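Local structure of precorrin-3 methylase (Rhodobacter capsulatus, 3NUT) at residues H70-A75 against S96-A101; A126-A131 against Q208-V213. The protein probably transfers a methyl group from S-adenosyl-L-methionine to a precorrin intermediate on the biosynthetic pathway to cobalamin (vitamin B12). All coordinates share one frame; numbering follows the deposited sequence.

Interaction 1: H70-A75 against S96-A101; sequences HALEMA and SALFEA
Leu72 and Leu98 join two helices, 65-76 and 94-104, that lie on the same face of the five-stranded parallel sheet in the N-terminal half of this tetrapyrrole methylase. Strand 80-85 runs between them in sequence, so the contact ties together successive alpha-beta units whose helices pack on the parallel sheet. The helix backbones stay well apart, with the CA atoms of Leu72 and Leu98 separated by 8.4 Å, and long branched side chains are needed to bridge that distance. Leu72 does most of the reaching. Its CG is anti to its carbonyl carbon (chi1 -65°) and CD1 continues the chain outward, anti to CA (chi2 173°), so the two methyls fork toward different partners. CD2, the other branch, meets CD1 of Leu98 at 3.7 Å. That same Leu98 methyl also lies 4.0 Å from CG of Leu72, so it rests beside CD2 and the branch carbon, while CD1 of Leu72 turns to Ala101.

Leu98 starts from a CB that is not aimed at the other helix, but its CG, anti to the backbone N (chi1 171°), brings CD1 back toward Leu72. Its side chain also touches Val11 and Val13 of strand 10-15, which makes leucine apt here: one residue touches both the neighbouring helix and the sheet. Phe99 faces away from the 70-75 helix and meets the ring of Trp242 of the second subunit. Ala101, one turn after Leu98, suits its place by being small, for it lets the other branch of Leu72 come close to the backbone: Leu72 CD1 lies 4.2 Å from the carbonyl carbon of Ala101 and 4.5 Å from its CB.

Interaction 2: A126-A131 against Q208-V213; sequences AAAAGA and QAISVV
Ile210 points its CB toward the end of helix 121-129, and its two branches separate there. CG2 goes toward the last helical residue, stopping 4.9 Å from CB of Ala129, a loose approach. CG1 is anti to the carbonyl carbon (chi1 -65°) and acts as a spacer that carries CD1 forward, anti to CA. At the tip, CD1 presses on CB of Ala128 at 3.5 Å and comes within 4.4 Å of the backbone N of Ala129. Directly after Ala129, Gly130, with a positive phi of 117°, is the first residue to leave the helix. Alanine fits these helix positions because a single methyl leaves the strand room to come near.

The methyl of Ala128 has a second neighbour: the amide NE2 of Gln208 lies 3.6 Å from it, a van der Waals contact at the end of an extended chain. The other end of that amide, OE1, accepts a hydrogen bond from the backbone N of Thr204, next to Val203 of the S-adenosyl-L-homocysteine site. Here the end of helix 121-129 lies against strand 209-214 of the mixed sheet in the C-terminal half of the tetrapyrrole methylase fold.

In the fold
Interaction 1 closes along the chain before interaction 2 opens, and the two lie on opposite sides of the chain's centre, their centres 36 Å apart and their nearest atoms about 22 Å apart. The first belongs to the five-stranded parallel sheet, the second to the mixed sheet that contains strands 196-201 and 209-214, and S-adenosyl-L-homocysteine is bound between these halves. Strand 113-116 leads from helix 94-104 toward helix 121-129. The two contacts approach each other across the dimer, where Phe99 packs on Gly130 of the second subunit. Each lies within one half of the fold, and both reach the second subunit, interaction 1 through helix 94-104 and interaction 2 through the end of helix 121-129 and the residues after it.

Interaction 1: H70-A75 against S96-A101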
ATOM      1  N   HIS A  70       0.284   1.477 -27.560  1.00 32.76           N
ATOM      2  CA  HIS A  70      -0.516   0.567 -28.355  1.00 32.57           C
ATOM      3  C   HIS A  70      -1.891   0.379 -27.737  1.00 31.84           C
ATOM      4  O   HIS A  70      -2.894   0.321 -28.460  1.00 31.78           O
ATOM      5  CB  HIS A  70       0.188  -0.770 -28.490  1.00 33.22           C
ATOM      6  CG  HIS A  70      -0.597  -1.796 -29.245  1.00 34.47           C
ATOM      7  ND1 HIS A  70      -0.655  -3.119 -28.857  1.00 34.62           N
ATOM      8  CD2 HIS A  70      -1.343  -1.696 -30.371  1.00 33.07           C
ATOM      9  CE1 HIS A  70      -1.395  -3.791 -29.722  1.00 35.71           C
ATOM     10  NE2 HIS A  70      -1.828  -2.951 -30.646  1.00 34.89           N
ATOM     11  N   ALA A  71      -1.923   0.280 -26.410  1.00 30.66           N
ATOM     12  CA  ALA A  71      -3.170   0.213 -25.675  1.00 30.72           C
ATOM     13  C   ALA A  71      -4.057   1.429 -26.003  1.00 30.60           C
ATOM     14  O   ALA A  71      -5.251   1.284 -26.239  1.00 29.15           O
ATOM     15  CB  ALA A  71      -2.888   0.148 -24.179  1.00 30.61           C
ATOM     16  N   LEU A  72      -3.448   2.623 -26.022  1.00 30.83           N
ATOM     17  CA  LEU A  72      -4.170   3.847 -26.353  1.00 31.67           C
ATOM     18  C   LEU A  72      -4.710   3.804 -27.771  1.00 32.09           C
ATOM     19  O   LEU A  72      -5.818   4.284 -28.026  1.00 32.73           O
ATOM     20  CB  LEU A  72      -3.292   5.086 -26.175  1.00 31.65           C
ATOM     21  CG  LEU A  72      -2.774   5.514 -24.808  1.00 30.32           C
ATOM     22  CD1 LEU A  72      -1.817   6.663 -25.049  1.00 28.00           C
ATOM     23  CD2 LEU A  72      -3.925   5.964 -23.905  1.00 30.31           C
ATOM     24  N   GLU A  73      -3.942   3.207 -28.680  1.00 32.30           N
ATOM     25  CA  GLU A  73      -4.315   3.172 -30.097  1.00 32.86           C
ATOM     26  C   GLU A  73      -5.501   2.284 -30.320  1.00 33.21           C
ATOM     27  O   GLU A  73      -6.340   2.573 -31.181  1.00 33.90           O
ATOM     28  CB  GLU A  73      -3.162   2.673 -30.980  1.00 32.83           C
ATOM     29  CG  GLU A  73      -2.021   3.679 -31.187  1.00 34.07           C
ATOM     30  CD  GLU A  73      -0.744   3.011 -31.725  1.00 38.03           C
ATOM     31  OE1 GLU A  73      -0.783   1.818 -32.083  1.00 41.45           O
ATOM     32  OE2 GLU A  73       0.304   3.668 -31.800  1.00 39.07           O
ATOM     33  N   MET A  74      -5.555   1.181 -29.566  1.00 33.13           N
ATOM     34  CA  MET A  74      -6.655   0.231 -29.683  1.00 32.52           C
ATOM     35  C   MET A  74      -7.930   0.860 -29.110  1.00 32.03           C
ATOM     36  O   MET A  74      -9.007   0.693 -29.664  1.00 31.34           O
ATOM     37  CB  MET A  74      -6.353  -1.083 -28.968  1.00 31.95           C
ATOM     38  CG  MET A  74      -5.178  -1.914 -29.520  1.00 34.13           C
ATOM     39  SD  MET A  74      -4.838  -3.395 -28.428  1.00 35.83           S
ATOM     40  CE  MET A  74      -5.763  -4.485 -29.374  1.00 31.47           C
ATOM     41  N   ALA A  75      -7.786   1.595 -28.010  1.00 32.21           N
ATOM     42  CA  ALA A  75      -8.921   2.224 -27.372  1.00 32.94           C
ATOM     43  C   ALA A  75      -9.565   3.206 -28.339  1.00 33.51           C
ATOM     44  O   ALA A  75     -10.767   3.427 -28.287  1.00 33.87           O
ATOM     45  CB  ALA A  75      -8.510   2.910 -26.083  1.00 32.64           C
ATOM     46  N   SER A  96       1.812   4.488 -14.227  1.00 28.34           N
ATOM     47  CA  SER A  96       2.809   5.520 -14.558  1.00 29.49           C
ATOM     48  C   SER A  96       3.187   5.614 -16.042  1.00 29.13           C
ATOM     49  O   SER A  96       3.169   6.699 -16.636  1.00 29.01           O
ATOM     50  CB  SER A  96       4.104   5.254 -13.789  1.00 30.27           C
ATOM     51  OG  SER A  96       4.284   6.232 -12.794  1.00 34.91           O
ATOM     52  N   ALA A  97       3.571   4.470 -16.596  1.00 28.04           N
ATOM     53  CA  ALA A  97       3.944   4.340 -17.981  1.00 27.65           C
ATOM     54  C   ALA A  97       2.815   4.715 -18.931  1.00 27.81           C
ATOM     55  O   ALA A  97       3.064   5.266 -19.992  1.00 27.29           O
ATOM     56  CB  ALA A  97       4.364   2.918 -18.256  1.00 27.88           C
ATOM     57  N   LEU A  98       1.580   4.389 -18.568  1.00 27.79           N
ATOM     58  CA  LEU A  98       0.442   4.784 -19.398  1.00 26.91           C
ATOM     59  C   LEU A  98       0.336   6.307 -19.467  1.00 26.63           C
ATOM     60  O   LEU A  98       0.090   6.863 -20.550  1.00 26.21           O
ATOM     61  CB  LEU A  98      -0.877   4.153 -18.915  1.00 26.23           C
ATOM     62  CG  LEU A  98      -2.182   4.653 -19.571  1.00 25.11           C
ATOM     63  CD1 LEU A  98      -2.205   4.293 -21.059  1.00 20.92           C
ATOM     64  CD2 LEU A  98      -3.429   4.100 -18.860  1.00 22.49           C
ATOM     65  N   PHE A  99       0.528   6.967 -18.334  1.00 26.39           N
ATOM     66  CA  PHE A  99       0.445   8.421 -18.287  1.00 27.56           C
ATOM     67  C   PHE A  99       1.663   9.059 -18.944  1.00 29.14           C
ATOM     68  O   PHE A  99       1.539  10.122 -19.584  1.00 29.23           O
ATOM     69  CB  PHE A  99       0.179   8.946 -16.875  1.00 26.40           C
ATOM     70  CG  PHE A  99      -1.138   8.492 -16.336  1.00 26.24           C
ATOM     71  CD1 PHE A  99      -2.314   8.890 -16.943  1.00 24.12           C
ATOM     72  CD2 PHE A  99      -1.208   7.614 -15.256  1.00 23.62           C
ATOM     73  CE1 PHE A  99      -3.536   8.447 -16.468  1.00 25.80           C
ATOM     74  CE2 PHE A  99      -2.419   7.175 -14.786  1.00 22.49           C
ATOM     75  CZ  PHE A  99      -3.579   7.569 -15.380  1.00 25.60           C
ATOM     76  N   GLU A 100       2.812   8.389 -18.846  1.00 29.73           N
ATOM     77  CA  GLU A 100       3.946   8.751 -19.714  1.00 31.27           C
ATOM     78  C   GLU A 100       3.680   8.601 -21.222  1.00 30.82           C
ATOM     79  O   GLU A 100       4.017   9.506 -21.975  1.00 30.95           O
ATOM     80  CB  GLU A 100       5.236   8.032 -19.332  1.00 31.72           C
ATOM     81  CG  GLU A 100       5.852   8.576 -18.079  1.00 36.59           C
ATOM     82  CD  GLU A 100       7.002   7.710 -17.551  1.00 41.53           C
ATOM     83  OE1 GLU A 100       6.789   7.022 -16.525  1.00 40.37           O
ATOM     84  OE2 GLU A 100       8.105   7.748 -18.160  1.00 43.12           O
ATOM     85  N   ALA A 101       3.104   7.489 -21.666  1.00 29.30           N
ATOM     86  CA  ALA A 101       2.776   7.360 -23.077  1.00 29.10           C
ATOM     87  C   ALA A 101       1.732   8.395 -23.521  1.00 28.93           C
ATOM     88  O   ALA A 101       1.816   8.909 -24.604  1.00 28.91           O
ATOM     89  CB  ALA A 101       2.301   5.959 -23.400  1.00 28.99           C
TER

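Interaction 2: A126-A131 against Q208-V213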
ATOM      1  N   ALA A 126       3.786  -7.906   4.768  1.00 32.18           N
ATOM      2  CA  ALA A 126       3.426  -7.340   6.074  1.00 32.30           C
ATOM      3  C   ALA A 126       2.318  -8.155   6.733  1.00 32.43           C
ATOM      4  O   ALA A 126       2.431  -8.537   7.902  1.00 32.54           O
ATOM      5  CB  ALA A 126       2.972  -5.903   5.919  1.00 32.43           C
ATOM      6  N   ALA A 127       1.248  -8.426   5.988  1.00 31.75           N
ATOM      7  CA  ALA A 127       0.163  -9.239   6.538  1.00 31.78           C
ATOM      8  C   ALA A 127       0.663 -10.642   6.996  1.00 32.01           C
ATOM      9  O   ALA A 127       0.344 -11.083   8.083  1.00 31.55           O
ATOM     10  CB  ALA A 127      -0.961  -9.367   5.549  1.00 30.92           C
ATOM     11  N   ALA A 128       1.454 -11.326   6.173  1.00 32.30           N
ATOM     12  CA  ALA A 128       1.872 -12.686   6.514  1.00 32.81           C
ATOM     13  C   ALA A 128       2.795 -12.658   7.725  1.00 33.76           C
ATOM     14  O   ALA A 128       2.793 -13.586   8.521  1.00 33.87           O
ATOM     15  CB  ALA A 128       2.542 -13.355   5.346  1.00 32.58           C
ATOM     16  N   ALA A 129       3.544 -11.563   7.867  1.00 33.98           N
ATOM     17  CA  ALA A 129       4.489 -11.385   8.959  1.00 34.38           C
ATOM     18  C   ALA A 129       3.858 -10.879  10.273  1.00 34.91           C
ATOM     19  O   ALA A 129       4.468 -10.994  11.344  1.00 34.86           O
ATOM     20  CB  ALA A 129       5.562 -10.429   8.520  1.00 34.39           C
ATOM     21  N   GLY A 130       2.652 -10.313  10.181  1.00 34.88           N
ATOM     22  CA  GLY A 130       2.032  -9.593  11.286  1.00 34.17           C
ATOM     23  C   GLY A 130       1.804  -8.122  10.989  1.00 34.89           C
ATOM     24  O   GLY A 130       0.901  -7.756  10.246  1.00 35.11           O
ATOM     25  N   ALA A 131       2.629  -7.258  11.559  1.00 35.02           N
ATOM     26  CA  ALA A 131       2.431  -5.835  11.371  1.00 34.66           C
ATOM     27  C   ALA A 131       3.738  -5.009  11.299  1.00 34.93           C
ATOM     28  O   ALA A 131       3.891  -4.007  11.999  1.00 35.14           O
ATOM     29  CB  ALA A 131       1.500  -5.314  12.469  1.00 34.79           C
ATOM     30  N   GLN A 208       5.366 -19.610  -0.684  1.00 49.43           N
ATOM     31  CA  GLN A 208       5.651 -18.528   0.254  1.00 48.57           C
ATOM     32  C   GLN A 208       6.554 -18.974   1.423  1.00 48.65           C
ATOM     33  O   GLN A 208       6.294 -19.987   2.074  1.00 48.13           O
ATOM     34  CB  GLN A 208       4.350 -17.928   0.807  1.00 48.29           C
ATOM     35  CG  GLN A 208       4.571 -17.079   2.069  1.00 46.70           C
ATOM     36  CD  GLN A 208       3.330 -16.414   2.578  1.00 44.11           C
ATOM     37  OE1 GLN A 208       2.631 -15.729   1.838  1.00 42.07           O
ATOM     38  NE2 GLN A 208       3.043 -16.612   3.851  1.00 41.24           N
ATOM     39  N   ALA A 209       7.595 -18.187   1.688  1.00 48.53           N
ATOM     40  CA  ALA A 209       8.524 -18.444   2.782  1.00 49.00           C
ATOM     41  C   ALA A 209       9.077 -17.124   3.304  1.00 49.30           C
ATOM     42  O   ALA A 209       9.427 -16.210   2.537  1.00 49.01           O
ATOM     43  CB  ALA A 209       9.656 -19.365   2.335  1.00 48.92           C
ATOM     44  N   ILE A 210       9.135 -17.018   4.619  1.00 49.58           N
ATOM     45  CA  ILE A 210       9.473 -15.754   5.230  1.00 50.25           C
ATOM     46  C   ILE A 210      10.499 -15.962   6.319  1.00 50.58           C
ATOM     47  O   ILE A 210      10.272 -16.737   7.252  1.00 50.72           O
ATOM     48  CB  ILE A 210       8.217 -15.055   5.800  1.00 50.24           C
ATOM     49  CG1 ILE A 210       7.267 -14.679   4.661  1.00 49.95           C
ATOM     50  CG2 ILE A 210       8.600 -13.807   6.611  1.00 50.49           C
ATOM     51  CD1 ILE A 210       5.994 -14.042   5.119  1.00 50.12           C
ATOM     52  N   SER A 211      11.623 -15.265   6.199  1.00 50.41           N
ATOM     53  CA  SER A 211      12.639 -15.348   7.220  1.00 51.13           C
ATOM     54  C   SER A 211      12.914 -13.965   7.779  1.00 51.30           C
ATOM     55  O   SER A 211      13.051 -12.991   7.046  1.00 51.32           O
ATOM     56  CB  SER A 211      13.917 -16.004   6.686  1.00 51.06           C
ATOM     57  OG  SER A 211      14.526 -15.195   5.689  1.00 51.89           O
ATOM     58  N   VAL A 212      12.962 -13.897   9.098  1.00 51.85           N
ATOM     59  CA  VAL A 212      13.262 -12.673   9.792  1.00 52.65           C
ATOM     60  C   VAL A 212      14.631 -12.851  10.414  1.00 53.13           C
ATOM     61  O   VAL A 212      14.851 -13.790  11.175  1.00 53.52           O
ATOM     62  CB  VAL A 212      12.253 -12.406  10.916  1.00 52.69           C
ATOM     63  CG1 VAL A 212      12.352 -10.952  11.376  1.00 52.68           C
ATOM     64  CG2 VAL A 212      10.802 -12.779  10.479  1.00 52.89           C
ATOM     65  N   VAL A 213      15.555 -11.960  10.076  1.00 53.77           N
ATOM     66  CA  VAL A 213      16.889 -11.965  10.669  1.00 54.23           C
ATOM     67  C   VAL A 213      17.296 -10.551  11.082  1.00 55.10           C
ATOM     68  O   VAL A 213      16.738  -9.571  10.586  1.00 55.19           O
ATOM     69  CB  VAL A 213      17.937 -12.562   9.700  1.00 54.21           C
ATOM     70  CG1 VAL A 213      17.644 -14.045   9.421  1.00 54.07           C
ATOM     71  CG2 VAL A 213      18.013 -11.751   8.402  1.00 52.79           C
TER